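Local coordinates for ORF10 (Moritella marina, PDB 6RIW), which probably condenses acyl chains in polyunsaturated fatty acid synthesis, this piece being its ketosynthase-chain length factor didomain, at residues 500-512 against 908-920. Residues are numbered along the deposited sequence; the frame is centred on the assembly and turned at random.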
ATOM      1  N   GLU A 500      -7.925 -28.716   7.247  1.00 14.77           N
ATOM      2  CA  GLU A 500      -6.908 -28.975   6.238  1.00 12.26           C
ATOM      3  C   GLU A 500      -7.072 -28.019   5.057  1.00 11.86           C
ATOM      4  O   GLU A 500      -8.116 -27.392   4.858  1.00 12.23           O
ATOM      5  CB  GLU A 500      -6.970 -30.435   5.776  1.00 12.84           C
ATOM      6  CG  GLU A 500      -6.826 -31.428   6.920  1.00 12.39           C
ATOM      7  CD  GLU A 500      -5.430 -31.511   7.543  1.00 22.53           C
ATOM      8  OE1 GLU A 500      -4.438 -30.971   6.982  1.00 17.11           O
ATOM      9  OE2 GLU A 500      -5.331 -32.124   8.634  1.00 23.56           O
ATOM     10  N   LEU A 501      -6.012 -27.916   4.270  1.00 12.29           N
ATOM     11  CA  LEU A 501      -5.990 -26.987   3.145  1.00 12.28           C
ATOM     12  C   LEU A 501      -7.127 -27.271   2.163  1.00 13.22           C
ATOM     13  O   LEU A 501      -7.257 -28.402   1.702  1.00 14.14           O
ATOM     14  CB  LEU A 501      -4.642 -27.118   2.427  1.00 11.91           C
ATOM     15  CG  LEU A 501      -4.487 -26.199   1.206  1.00 12.78           C
ATOM     16  CD1 LEU A 501      -4.143 -24.807   1.660  1.00 11.82           C
ATOM     17  CD2 LEU A 501      -3.379 -26.733   0.281  1.00 14.85           C
ATOM     18  N   PRO A 502      -7.957 -26.282   1.816  1.00 12.73           N
ATOM     19  CA  PRO A 502      -8.989 -26.513   0.794  1.00 16.91           C
ATOM     20  C   PRO A 502      -8.341 -26.904  -0.524  1.00 16.10           C
ATOM     21  O   PRO A 502      -7.254 -26.437  -0.861  1.00 14.44           O
ATOM     22  CB  PRO A 502      -9.706 -25.161   0.683  1.00 14.07           C
ATOM     23  CG  PRO A 502      -9.429 -24.489   2.021  1.00 13.31           C
ATOM     24  CD  PRO A 502      -8.056 -24.949   2.432  1.00 12.82           C
ATOM     25  N   GLU A 503      -9.038 -27.766  -1.280  1.00 13.34           N
ATOM     26  CA  GLU A 503      -8.421 -28.400  -2.446  1.00 15.66           C
ATOM     27  C   GLU A 503      -7.837 -27.413  -3.451  1.00 15.44           C
ATOM     28  O   GLU A 503      -6.790 -27.705  -4.041  1.00 16.65           O
ATOM     29  CB  GLU A 503      -9.435 -29.323  -3.147  1.00 17.36           C
ATOM     30  CG  GLU A 503      -9.561 -30.607  -2.378  1.00 30.21           C
ATOM     31  CD  GLU A 503      -9.891 -31.826  -3.247  1.00 31.20           C
ATOM     32  OE1 GLU A 503     -10.438 -31.642  -4.370  1.00 23.57           O
ATOM     33  OE2 GLU A 503      -9.607 -32.959  -2.770  1.00 34.38           O
ATOM     34  N   GLN A 504      -8.478 -26.268  -3.684  1.00 13.68           N
ATOM     35  CA  GLN A 504      -7.984 -25.322  -4.680  1.00 14.63           C
ATOM     36  C   GLN A 504      -7.190 -24.163  -4.087  1.00 12.56           C
ATOM     37  O   GLN A 504      -6.725 -23.295  -4.836  1.00 12.80           O
ATOM     38  CB  GLN A 504      -9.156 -24.754  -5.477  1.00 20.61           C
ATOM     39  CG  GLN A 504      -9.834 -25.774  -6.384  1.00 24.93           C
ATOM     40  CD  GLN A 504     -11.086 -25.178  -6.980  1.00 33.39           C
ATOM     41  OE1 GLN A 504     -11.030 -24.122  -7.604  1.00 30.97           O
ATOM     42  NE2 GLN A 504     -12.228 -25.835  -6.773  1.00 39.51           N
ATOM     43  N   ARG A 505      -7.019 -24.127  -2.775  1.00 12.46           N
ATOM     44  CA  ARG A 505      -6.474 -22.933  -2.133  1.00 11.66           C
ATOM     45  C   ARG A 505      -5.038 -22.632  -2.579  1.00 13.41           C
ATOM     46  O   ARG A 505      -4.658 -21.460  -2.678  1.00 12.36           O
ATOM     47  CB  ARG A 505      -6.537 -23.097  -0.613  1.00 12.00           C
ATOM     48  CG  ARG A 505      -6.040 -21.856   0.187  1.00 11.59           C
ATOM     49  CD  ARG A 505      -7.069 -20.714   0.116  1.00 13.63           C
ATOM     50  NE  ARG A 505      -6.528 -19.446   0.625  1.00 10.56           N
ATOM     51  CZ  ARG A 505      -5.828 -18.598  -0.129  1.00 14.80           C
ATOM     52  NH1 ARG A 505      -5.547 -18.888  -1.408  1.00 12.28           N
ATOM     53  NH2 ARG A 505      -5.400 -17.443   0.390  1.00 13.99           N
ATOM     54  N   TRP A 506      -4.209 -23.657  -2.795  1.00 11.25           N
ATOM     55  CA  TRP A 506      -2.854 -23.451  -3.333  1.00 11.68           C
ATOM     56  C   TRP A 506      -2.739 -23.831  -4.811  1.00 11.09           C
ATOM     57  O   TRP A 506      -1.631 -24.068  -5.314  1.00 11.15           O
ATOM     58  CB  TRP A 506      -1.817 -24.233  -2.522  1.00 10.19           C
ATOM     59  CG  TRP A 506      -1.563 -23.702  -1.134  1.00 10.35           C
ATOM     60  CD1 TRP A 506      -2.205 -22.660  -0.510  1.00 10.93           C
ATOM     61  CD2 TRP A 506      -0.603 -24.206  -0.200  1.00 11.77           C
ATOM     62  NE1 TRP A 506      -1.679 -22.483   0.771  1.00 11.36           N
ATOM     63  CE2 TRP A 506      -0.705 -23.430   0.977  1.00 11.42           C
ATOM     64  CE3 TRP A 506       0.354 -25.236  -0.255  1.00 11.95           C
ATOM     65  CZ2 TRP A 506       0.113 -23.652   2.096  1.00 13.49           C
ATOM     66  CZ3 TRP A 506       1.171 -25.454   0.857  1.00 15.05           C
ATOM     67  CH2 TRP A 506       1.038 -24.674   2.023  1.00 13.35           C
ATOM     68  N   LYS A 507      -3.858 -23.869  -5.531  1.00 10.66           N
ATOM     69  CA  LYS A 507      -3.850 -24.278  -6.938  1.00 13.81           C
ATOM     70  C   LYS A 507      -3.173 -25.633  -7.105  1.00 15.21           C
ATOM     71  O   LYS A 507      -2.537 -25.912  -8.136  1.00 15.21           O
ATOM     72  CB  LYS A 507      -3.177 -23.210  -7.822  1.00 14.98           C
ATOM     73  CG  LYS A 507      -3.967 -21.929  -7.932  1.00 13.79           C
ATOM     74  CD  LYS A 507      -3.319 -20.903  -8.894  1.00 22.68           C
ATOM     75  CE  LYS A 507      -4.314 -19.768  -9.157  1.00 25.08           C
ATOM     76  NZ  LYS A 507      -3.937 -18.838 -10.276  1.00 26.42           N
ATOM     77  N   GLY A 508      -3.313 -26.493  -6.086  1.00 13.64           N
ATOM     78  CA  GLY A 508      -2.784 -27.840  -6.128  1.00 14.23           C
ATOM     79  C   GLY A 508      -1.294 -27.943  -5.915  1.00 15.51           C
ATOM     80  O   GLY A 508      -0.756 -29.050  -5.986  1.00 15.66           O
ATOM     81  N   MET A 509      -0.606 -26.828  -5.639  1.00 13.75           N
ATOM     82  CA  MET A 509       0.846 -26.861  -5.503  1.00 12.66           C
ATOM     83  C   MET A 509       1.335 -27.688  -4.314  1.00 14.11           C
ATOM     84  O   MET A 509       2.506 -28.080  -4.304  1.00 16.12           O
ATOM     85  CB  MET A 509       1.388 -25.425  -5.415  1.00 14.01           C
ATOM     86  CG  MET A 509       1.268 -24.679  -6.761  1.00 15.64           C
ATOM     87  SD  MET A 509       2.028 -23.023  -6.692  1.00 18.23           S
ATOM     88  CE  MET A 509       0.567 -21.995  -6.589  1.00 19.78           C
ATOM     89  N   GLU A 510       0.490 -27.971  -3.312  1.00 14.52           N
ATOM     90  CA  GLU A 510       0.923 -28.850  -2.225  1.00 14.68           C
ATOM     91  C   GLU A 510       1.160 -30.284  -2.689  1.00 15.19           C
ATOM     92  O   GLU A 510       1.760 -31.073  -1.942  1.00 16.47           O
ATOM     93  CB  GLU A 510      -0.116 -28.844  -1.088  1.00 17.36           C
ATOM     94  CG  GLU A 510      -1.298 -29.772  -1.316  1.00 19.78           C
ATOM     95  CD  GLU A 510      -2.428 -29.135  -2.120  1.00 19.13           C
ATOM     96  OE1 GLU A 510      -2.244 -28.066  -2.754  1.00 16.21           O
ATOM     97  OE2 GLU A 510      -3.533 -29.718  -2.118  1.00 22.64           O
ATOM     98  N   SER A 511       0.701 -30.637  -3.890  1.00 15.39           N
ATOM     99  CA  SER A 511       0.928 -31.969  -4.437  1.00 16.99           C
ATOM    100  C   SER A 511       2.267 -32.094  -5.141  1.00 18.44           C
ATOM    101  O   SER A 511       2.645 -33.199  -5.547  1.00 17.38           O
ATOM    102  CB  SER A 511      -0.189 -32.339  -5.417  1.00 20.37           C
ATOM    103  OG  SER A 511       0.041 -31.763  -6.696  1.00 23.40           O
ATOM    104  N   ASN A 512       2.994 -31.002  -5.302  1.00 16.31           N
ATOM    105  CA  ASN A 512       4.268 -31.047  -5.999  1.00 15.41           C
ATOM    106  C   ASN A 512       5.370 -31.368  -4.991  1.00 16.76           C
ATOM    107  O   ASN A 512       5.666 -30.568  -4.097  1.00 13.53           O
ATOM    108  CB  ASN A 512       4.528 -29.733  -6.722  1.00 14.44           C
ATOM    109  CG  ASN A 512       5.739 -29.818  -7.615  1.00 16.85           C
ATOM    110  OD1 ASN A 512       6.862 -29.733  -7.138  1.00 15.14           O
ATOM    111  ND2 ASN A 512       5.515 -30.038  -8.910  1.00 17.37           N
ATOM    112  N   LYS A 908     -23.284 -15.130  -5.428  1.00 35.01           N
ATOM    113  CA  LYS A 908     -22.405 -16.068  -6.100  1.00 35.00           C
ATOM    114  C   LYS A 908     -21.286 -16.500  -5.160  1.00 36.56           C
ATOM    115  O   LYS A 908     -20.837 -15.729  -4.305  1.00 31.06           O
ATOM    116  CB  LYS A 908     -21.816 -15.456  -7.370  1.00 41.81           C
ATOM    117  CG  LYS A 908     -22.853 -15.144  -8.449  1.00 46.68           C
ATOM    118  CD  LYS A 908     -22.529 -15.866  -9.756  1.00 50.67           C
ATOM    119  CE  LYS A 908     -23.776 -16.092 -10.597  1.00 53.13           C
ATOM    120  NZ  LYS A 908     -23.803 -17.456 -11.197  1.00 52.31           N
ATOM    121  N   THR A 909     -20.837 -17.741  -5.337  1.00 33.02           N
ATOM    122  CA  THR A 909     -19.751 -18.315  -4.547  1.00 31.45           C
ATOM    123  C   THR A 909     -18.436 -18.135  -5.295  1.00 31.69           C
ATOM    124  O   THR A 909     -18.348 -18.442  -6.484  1.00 30.74           O
ATOM    125  CB  THR A 909     -20.004 -19.796  -4.272  1.00 33.06           C
ATOM    126  OG1 THR A 909     -21.146 -19.928  -3.422  1.00 33.18           O
ATOM    127  CG2 THR A 909     -18.794 -20.434  -3.589  1.00 30.48           C
ATOM    128  N   ILE A 910     -17.426 -17.608  -4.611  1.00 27.46           N
ATOM    129  CA  ILE A 910     -16.104 -17.424  -5.194  1.00 25.85           C
ATOM    130  C   ILE A 910     -15.110 -18.182  -4.330  1.00 25.76           C
ATOM    131  O   ILE A 910     -15.056 -17.968  -3.111  1.00 21.81           O
ATOM    132  CB  ILE A 910     -15.733 -15.941  -5.296  1.00 26.86           C
ATOM    133  CG1 ILE A 910     -16.684 -15.253  -6.277  1.00 31.98           C
ATOM    134  CG2 ILE A 910     -14.286 -15.781  -5.744  1.00 28.23           C
ATOM    135  CD1 ILE A 910     -16.881 -13.793  -6.006  1.00 35.54           C
ATOM    136  N   LYS A 911     -14.358 -19.090  -4.949  1.00 22.78           N
ATOM    137  CA  LYS A 911     -13.372 -19.892  -4.242  1.00 22.72           C
ATOM    138  C   LYS A 911     -12.031 -19.177  -4.239  1.00 23.28           C
ATOM    139  O   LYS A 911     -11.648 -18.548  -5.228  1.00 22.96           O
ATOM    140  CB  LYS A 911     -13.226 -21.276  -4.884  1.00 26.21           C
ATOM    141  CG  LYS A 911     -14.384 -22.215  -4.551  1.00 30.51           C
ATOM    142  CD  LYS A 911     -14.245 -23.561  -5.243  1.00 35.22           C
ATOM    143  CE  LYS A 911     -15.347 -24.527  -4.805  1.00 36.85           C
ATOM    144  NZ  LYS A 911     -15.221 -24.888  -3.359  1.00 38.03           N
ATOM    145  N   LEU A 912     -11.330 -19.261  -3.112  1.00 17.80           N
ATOM    146  CA  LEU A 912      -9.971 -18.739  -3.037  1.00 14.81           C
ATOM    147  C   LEU A 912      -9.015 -19.724  -3.717  1.00 20.69           C
ATOM    148  O   LEU A 912      -9.307 -20.914  -3.854  1.00 20.91           O
ATOM    149  CB  LEU A 912      -9.574 -18.503  -1.579  1.00 13.93           C
ATOM    150  CG  LEU A 912     -10.062 -17.164  -1.009  1.00 15.09           C
ATOM    151  CD1 LEU A 912     -11.564 -17.184  -0.810  1.00 18.90           C
ATOM    152  CD2 LEU A 912      -9.365 -16.892   0.323  1.00 16.71           C
ATOM    153  N   GLY A 913      -7.865 -19.220  -4.147  1.00 15.64           N
ATOM    154  CA  GLY A 913      -6.989 -20.020  -4.971  1.00 16.21           C
ATOM    155  C   GLY A 913      -7.497 -19.988  -6.394  1.00 20.32           C
ATOM    156  O   GLY A 913      -7.904 -18.938  -6.900  1.00 24.44           O
ATOM    157  N   GLY A 914      -7.490 -21.134  -7.057  1.00 18.00           N
ATOM    158  CA  GLY A 914      -7.990 -21.182  -8.415  1.00 25.12           C
ATOM    159  C   GLY A 914      -7.677 -22.518  -9.048  1.00 22.48           C
ATOM    160  O   GLY A 914      -7.402 -23.500  -8.358  1.00 20.68           O
ATOM    161  N   GLN A 915      -7.726 -22.525 -10.378  1.00 24.22           N
ATOM    162  CA  GLN A 915      -7.471 -23.725 -11.168  1.00 25.77           C
ATOM    163  C   GLN A 915      -6.198 -24.443 -10.725  1.00 19.54           C
ATOM    164  O   GLN A 915      -5.177 -23.813 -10.429  1.00 18.69           O
ATOM    165  CB  GLN A 915      -7.360 -23.323 -12.642  1.00 28.48           C
ATOM    166  CG  GLN A 915      -7.037 -24.453 -13.594  1.00 28.41           C
ATOM    167  CD  GLN A 915      -7.455 -24.115 -14.995  1.00 32.78           C
ATOM    168  OE1 GLN A 915      -6.995 -23.133 -15.571  1.00 41.16           O
ATOM    169  NE2 GLN A 915      -8.355 -24.911 -15.547  1.00 44.11           N
ATOM    170  N   LEU A 916      -6.268 -25.769 -10.668  1.00 16.79           N
ATOM    171  CA  LEU A 916      -5.093 -26.569 -10.337  1.00 15.53           C
ATOM    172  C   LEU A 916      -4.091 -26.496 -11.491  1.00 19.20           C
ATOM    173  O   LEU A 916      -4.416 -26.893 -12.613  1.00 18.11           O
ATOM    174  CB  LEU A 916      -5.502 -28.011 -10.060  1.00 18.88           C
ATOM    175  CG  LEU A 916      -6.664 -28.079  -9.060  1.00 23.17           C
ATOM    176  CD1 LEU A 916      -7.432 -29.399  -9.167  1.00 23.70           C
ATOM    177  CD2 LEU A 916      -6.125 -27.879  -7.667  1.00 20.97           C
ATOM    178  N   ILE A 917      -2.881 -25.980 -11.219  1.00 16.24           N
ATOM    179  CA  ILE A 917      -1.913 -25.726 -12.289  1.00 15.87           C
ATOM    180  C   ILE A 917      -1.548 -27.018 -13.024  1.00 16.46           C
ATOM    181  O   ILE A 917      -1.574 -27.076 -14.262  1.00 17.25           O
ATOM    182  CB  ILE A 917      -0.650 -25.040 -11.734  1.00 16.80           C
ATOM    183  CG1 ILE A 917      -0.980 -23.698 -11.057  1.00 15.72           C
ATOM    184  CG2 ILE A 917       0.372 -24.818 -12.868  1.00 17.44           C
ATOM    185  CD1 ILE A 917       0.202 -23.149 -10.238  1.00 15.53           C
ATOM    186  N   SER A 918      -1.141 -28.054 -12.286  1.00 14.89           N
ATOM    187  CA  SER A 918      -0.641 -29.251 -12.947  1.00 16.33           C
ATOM    188  C   SER A 918      -1.744 -29.927 -13.753  1.00 21.09           C
ATOM    189  O   SER A 918      -1.546 -30.282 -14.922  1.00 16.82           O
ATOM    190  CB  SER A 918      -0.046 -30.210 -11.926  1.00 20.28           C
ATOM    191  OG  SER A 918       0.460 -31.364 -12.578  1.00 26.70           O
ATOM    192  N   ASN A 919      -2.930 -30.083 -13.152  1.00 16.04           N
ATOM    193  CA  ASN A 919      -4.033 -30.733 -13.855  1.00 18.46           C
ATOM    194  C   ASN A 919      -4.382 -30.002 -15.142  1.00 19.03           C
ATOM    195  O   ASN A 919      -4.713 -30.637 -16.153  1.00 21.40           O
ATOM    196  CB  ASN A 919      -5.272 -30.800 -12.952  1.00 21.13           C
ATOM    197  CG  ASN A 919      -5.162 -31.858 -11.883  1.00 27.19           C
ATOM    198  OD1 ASN A 919      -4.194 -32.631 -11.839  1.00 33.78           O
ATOM    199  ND2 ASN A 919      -6.162 -31.908 -11.008  1.00 27.47           N
ATOM    200  N   ALA A 920      -4.385 -28.661 -15.104  1.00 18.18           N
ATOM    201  CA  ALA A 920      -4.739 -27.875 -16.276  1.00 16.23           C
ATOM    202  C   ALA A 920      -3.774 -28.115 -17.427  1.00 20.02           C
ATOM    203  O   ALA A 920      -4.165 -28.022 -18.589  1.00 19.77           O
ATOM    204  CB  ALA A 920      -4.779 -26.385 -15.938  1.00 19.74           C
TER
HETATM  205  O   HOH W   1     -10.583 -22.009  -6.529  1.00 32.49           O
HETATM  206  O   HOH W   2      -1.104 -28.115  -9.418  1.00 16.05           O
HETATM  207  O   HOH W   3      -4.619 -21.466 -11.839  1.00 27.72           O
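Gln504 meets the 908-920 segment with both backbone and side chain. Its O accepts from Gly914 N at 3.2 Å and, on the opposite face of the carbonyl plane, from Lys507 N; its extended chain crosses Lys911 at about a right angle, NE2 lying 3.4 Å from Lys911 CD. Arg505 starts out away from 908-920, but the bend at chi2 (73°) lays CD and the guanidinium alongside Leu912, whose CD2 sits over one guanidinium face, offset toward its rim, 3.6 Å above the plane; Glu743 and Glu587 hold NH2 and NH1 by salt bridges. A leucine here would probably leave both carboxylates without their positive mate. Beside Arg505 the backbones close to 4.1 Å, CA to CA with Gly913, where a side chain would clash with Gln504 O. Lys507 lays its straight chain past Gly914, NZ bonding Val628 O and Gln590 OE1, and its O takes Ile917 N at 3.1 Å, a fairly straight bond (N-H...O 160°). Leu916 CD2 packs 3.5 Å from Gly508 N. Met509 CE touches Ile917 CD1 at 3.8 Å. Two overlapping turns, type I (504-507) and type I' (506-509), thus dock the second ketosynthase-type domain's loop onto the link between strand 907-911 and helix 917-922.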